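Local structure of protein F01G10.3, confirmed by transcript evidence (Caenorhabditis elegans, 3K6J) at residues K303-L308 with K317-Y322. The protein probably acts as an NAD+-dependent (3S)-3-hydroxyacyl-CoA dehydrogenase, built on a Rossmann fold and carrying a bound zinc ion. Residues are numbered along the deposited sequence; the frame is centred on the assembly and turned at random.
Sequences KEMWRL and KGFYKY
Met305 reaches from the last turn of helix 300-307 over one face of the Phe319 ring, and the two side chains cross at about a right angle. Its sulfur SD sits 3.9 Å from the centroid of the Phe319 ring, 23° off the ring normal and displaced toward the CE1 side, a Met-aromatic contact. The thioether turns at its end (chi3 -60°), which lays the methyl against the same rim: Met305 CE lies 3.3 Å from Phe319 CE1. An unbranched methionine can thus lay both SD and CE on the ring, while phenylalanine offers a flat apolar face with no polar group to satisfy in a buried site. The backbone N of Phe319 is hydrogen-bonded to Asp280 OD1, and Met276, Ala279, Phe284 and Met335 also touch its side chain. Replacing Phe319 by alanine would probably open a gap beside helix 300-307 and leave the Met305 thioether without its aromatic partner. Extended Lys317 brings NZ to 3.9 Å from Leu308 O, a loose approach. This packing within the family's C-terminal domain, away from the zinc site, joins helix 300-307 to the chain entering strand 321-322 through chemistry that depends on close fit and on how sulfur meets ring.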
loop_
_atom_site.group_PDB
_atom_site.type_symbol
_atom_site.label_atom_id
_atom_site.label_comp_id
_atom_site.label_asym_id
_atom_site.label_seq_id
_atom_site.Cartn_x
_atom_site.Cartn_y
_atom_site.Cartn_z
ATOM N N LYS A 303 -22.952 -6.852 9.772
ATOM C CA LYS A 303 -24.008 -7.871 9.827
ATOM C C LYS A 303 -25.099 -7.552 8.809
ATOM O O LYS A 303 -25.371 -8.353 7.906
ATOM C CB LYS A 303 -24.617 -7.890 11.237
ATOM C CG LYS A 303 -24.616 -9.241 11.968
ATOM C CD LYS A 303 -25.011 -9.045 13.450
ATOM C CE LYS A 303 -24.335 -10.046 14.391
ATOM N NZ LYS A 303 -24.988 -11.391 14.382
ATOM N N GLU A 304 -25.690 -6.364 8.958
ATOM C CA GLU A 304 -26.793 -5.905 8.126
ATOM C C GLU A 304 -26.363 -5.588 6.689
ATOM O O GLU A 304 -27.041 -5.991 5.740
ATOM C CB GLU A 304 -27.499 -4.704 8.781
ATOM C CG GLU A 304 -28.824 -4.269 8.103
ATOM C CD GLU A 304 -29.993 -5.255 8.308
ATOM O OE1 GLU A 304 -30.285 -5.623 9.475
ATOM O OE2 GLU A 304 -30.630 -5.647 7.297
ATOM N N MET A 305 -25.241 -4.887 6.528
ATOM C CA MET A 305 -24.748 -4.526 5.194
ATOM C C MET A 305 -24.417 -5.721 4.308
ATOM O O MET A 305 -24.668 -5.681 3.102
ATOM C CB MET A 305 -23.523 -3.614 5.275
ATOM C CG MET A 305 -23.819 -2.121 5.178
ATOM S SD MET A 305 -22.290 -1.154 5.105
ATOM C CE MET A 305 -21.573 -1.637 6.655
ATOM N N TRP A 306 -23.833 -6.765 4.893
ATOM C CA TRP A 306 -23.482 -7.952 4.108
ATOM C C TRP A 306 -24.720 -8.738 3.685
ATOM O O TRP A 306 -24.764 -9.264 2.567
ATOM C CB TRP A 306 -22.477 -8.852 4.831
ATOM C CG TRP A 306 -21.134 -8.217 5.060
ATOM C CD1 TRP A 306 -20.515 -7.282 4.274
ATOM C CD2 TRP A 306 -20.233 -8.489 6.141
ATOM N NE1 TRP A 306 -19.295 -6.948 4.806
ATOM C CE2 TRP A 306 -19.094 -7.675 5.950
ATOM C CE3 TRP A 306 -20.277 -9.344 7.251
ATOM C CZ2 TRP A 306 -18.010 -7.687 6.830
ATOM C CZ3 TRP A 306 -19.198 -9.358 8.123
ATOM C CH2 TRP A 306 -18.080 -8.532 7.907
ATOM N N ARG A 307 -25.719 -8.808 4.566
ATOM C CA ARG A 307 -27.043 -9.322 4.201
ATOM C C ARG A 307 -27.550 -8.672 2.908
ATOM O O ARG A 307 -27.876 -9.381 1.948
ATOM C CB ARG A 307 -28.046 -9.105 5.337
ATOM C CG ARG A 307 -29.512 -9.312 4.943
ATOM C CD ARG A 307 -30.478 -8.715 5.970
ATOM N NE ARG A 307 -30.769 -9.652 7.051
ATOM C CZ ARG A 307 -30.050 -9.788 8.166
ATOM N NH1 ARG A 307 -28.973 -9.039 8.372
ATOM N NH2 ARG A 307 -30.407 -10.682 9.085
ATOM N N LEU A 308 -27.577 -7.334 2.874
ATOM C CA LEU A 308 -28.088 -6.580 1.717
ATOM C C LEU A 308 -27.156 -6.625 0.510
ATOM O O LEU A 308 -27.424 -6.010 -0.530
ATOM C CB LEU A 308 -28.379 -5.128 2.110
ATOM C CG LEU A 308 -29.085 -4.881 3.446
ATOM C CD1 LEU A 308 -29.413 -3.412 3.607
ATOM C CD2 LEU A 308 -30.337 -5.730 3.582
ATOM N N LYS A 317 -23.913 -0.028 -4.471
ATOM C CA LYS A 317 -24.303 0.445 -3.156
ATOM C C LYS A 317 -23.319 -0.142 -2.160
ATOM O O LYS A 317 -22.863 -1.274 -2.326
ATOM C CB LYS A 317 -25.748 0.029 -2.820
ATOM C CG LYS A 317 -26.092 -1.428 -3.140
ATOM C CD LYS A 317 -27.567 -1.745 -2.858
ATOM C CE LYS A 317 -27.905 -3.215 -3.164
ATOM N NZ LYS A 317 -29.321 -3.558 -2.813
ATOM N N GLY A 318 -22.979 0.640 -1.141
ATOM C CA GLY A 318 -22.043 0.222 -0.095
ATOM C C GLY A 318 -22.280 1.095 1.118
ATOM O O GLY A 318 -23.358 1.075 1.700
ATOM N N PHE A 319 -21.282 1.872 1.508
ATOM C CA PHE A 319 -21.532 2.895 2.497
ATOM C C PHE A 319 -22.185 4.072 1.802
ATOM O O PHE A 319 -22.914 4.840 2.423
ATOM C CB PHE A 319 -20.248 3.307 3.206
ATOM C CG PHE A 319 -19.773 2.297 4.203
ATOM C CD1 PHE A 319 -20.401 2.172 5.433
ATOM C CD2 PHE A 319 -18.710 1.454 3.902
ATOM C CE1 PHE A 319 -19.971 1.231 6.355
ATOM C CE2 PHE A 319 -18.267 0.509 4.813
ATOM C CZ PHE A 319 -18.893 0.391 6.042
ATOM N N TYR A 320 -21.917 4.194 0.505
ATOM C CA TYR A 320 -22.513 5.220 -0.333
ATOM C C TYR A 320 -23.440 4.566 -1.361
ATOM O O TYR A 320 -23.711 3.369 -1.286
ATOM C CB TYR A 320 -21.418 6.034 -1.031
ATOM C CG TYR A 320 -20.569 6.874 -0.093
ATOM C CD1 TYR A 320 -20.839 8.232 0.091
ATOM C CD2 TYR A 320 -19.492 6.315 0.615
ATOM C CE1 TYR A 320 -20.060 9.015 0.952
ATOM C CE2 TYR A 320 -18.713 7.093 1.473
ATOM C CZ TYR A 320 -19.003 8.441 1.630
ATOM O OH TYR A 320 -18.249 9.221 2.463
ATOM N N LYS A 321 -23.935 5.356 -2.305
ATOM C CA LYS A 321 -24.610 4.804 -3.471
ATOM C C LYS A 321 -23.973 5.327 -4.752
ATOM O O LYS A 321 -23.498 6.467 -4.823
ATOM C CB LYS A 321 -26.131 5.051 -3.445
ATOM C CG LYS A 321 -26.561 6.501 -3.208
ATOM C CD LYS A 321 -28.032 6.745 -3.543
ATOM C CE LYS A 321 -28.189 7.431 -4.900
ATOM N NZ LYS A 321 -29.525 8.077 -5.035
ATOM N N TYR A 322 -23.961 4.466 -5.758
ATOM C CA TYR A 322 -23.271 4.743 -6.995
ATOM C C TYR A 322 -24.242 4.562 -8.153
ATOM O O TYR A 322 -24.613 3.441 -8.523
ATOM C CB TYR A 322 -22.028 3.849 -7.105
ATOM C CG TYR A 322 -21.133 3.983 -5.883
ATOM C CD1 TYR A 322 -20.185 5.006 -5.800
ATOM C CD2 TYR A 322 -21.270 3.120 -4.794
ATOM C CE1 TYR A 322 -19.380 5.155 -4.677
ATOM C CE2 TYR A 322 -20.478 3.265 -3.664
ATOM C CZ TYR A 322 -19.533 4.284 -3.618
ATOM O OH TYR A 322 -18.740 4.434 -2.516
#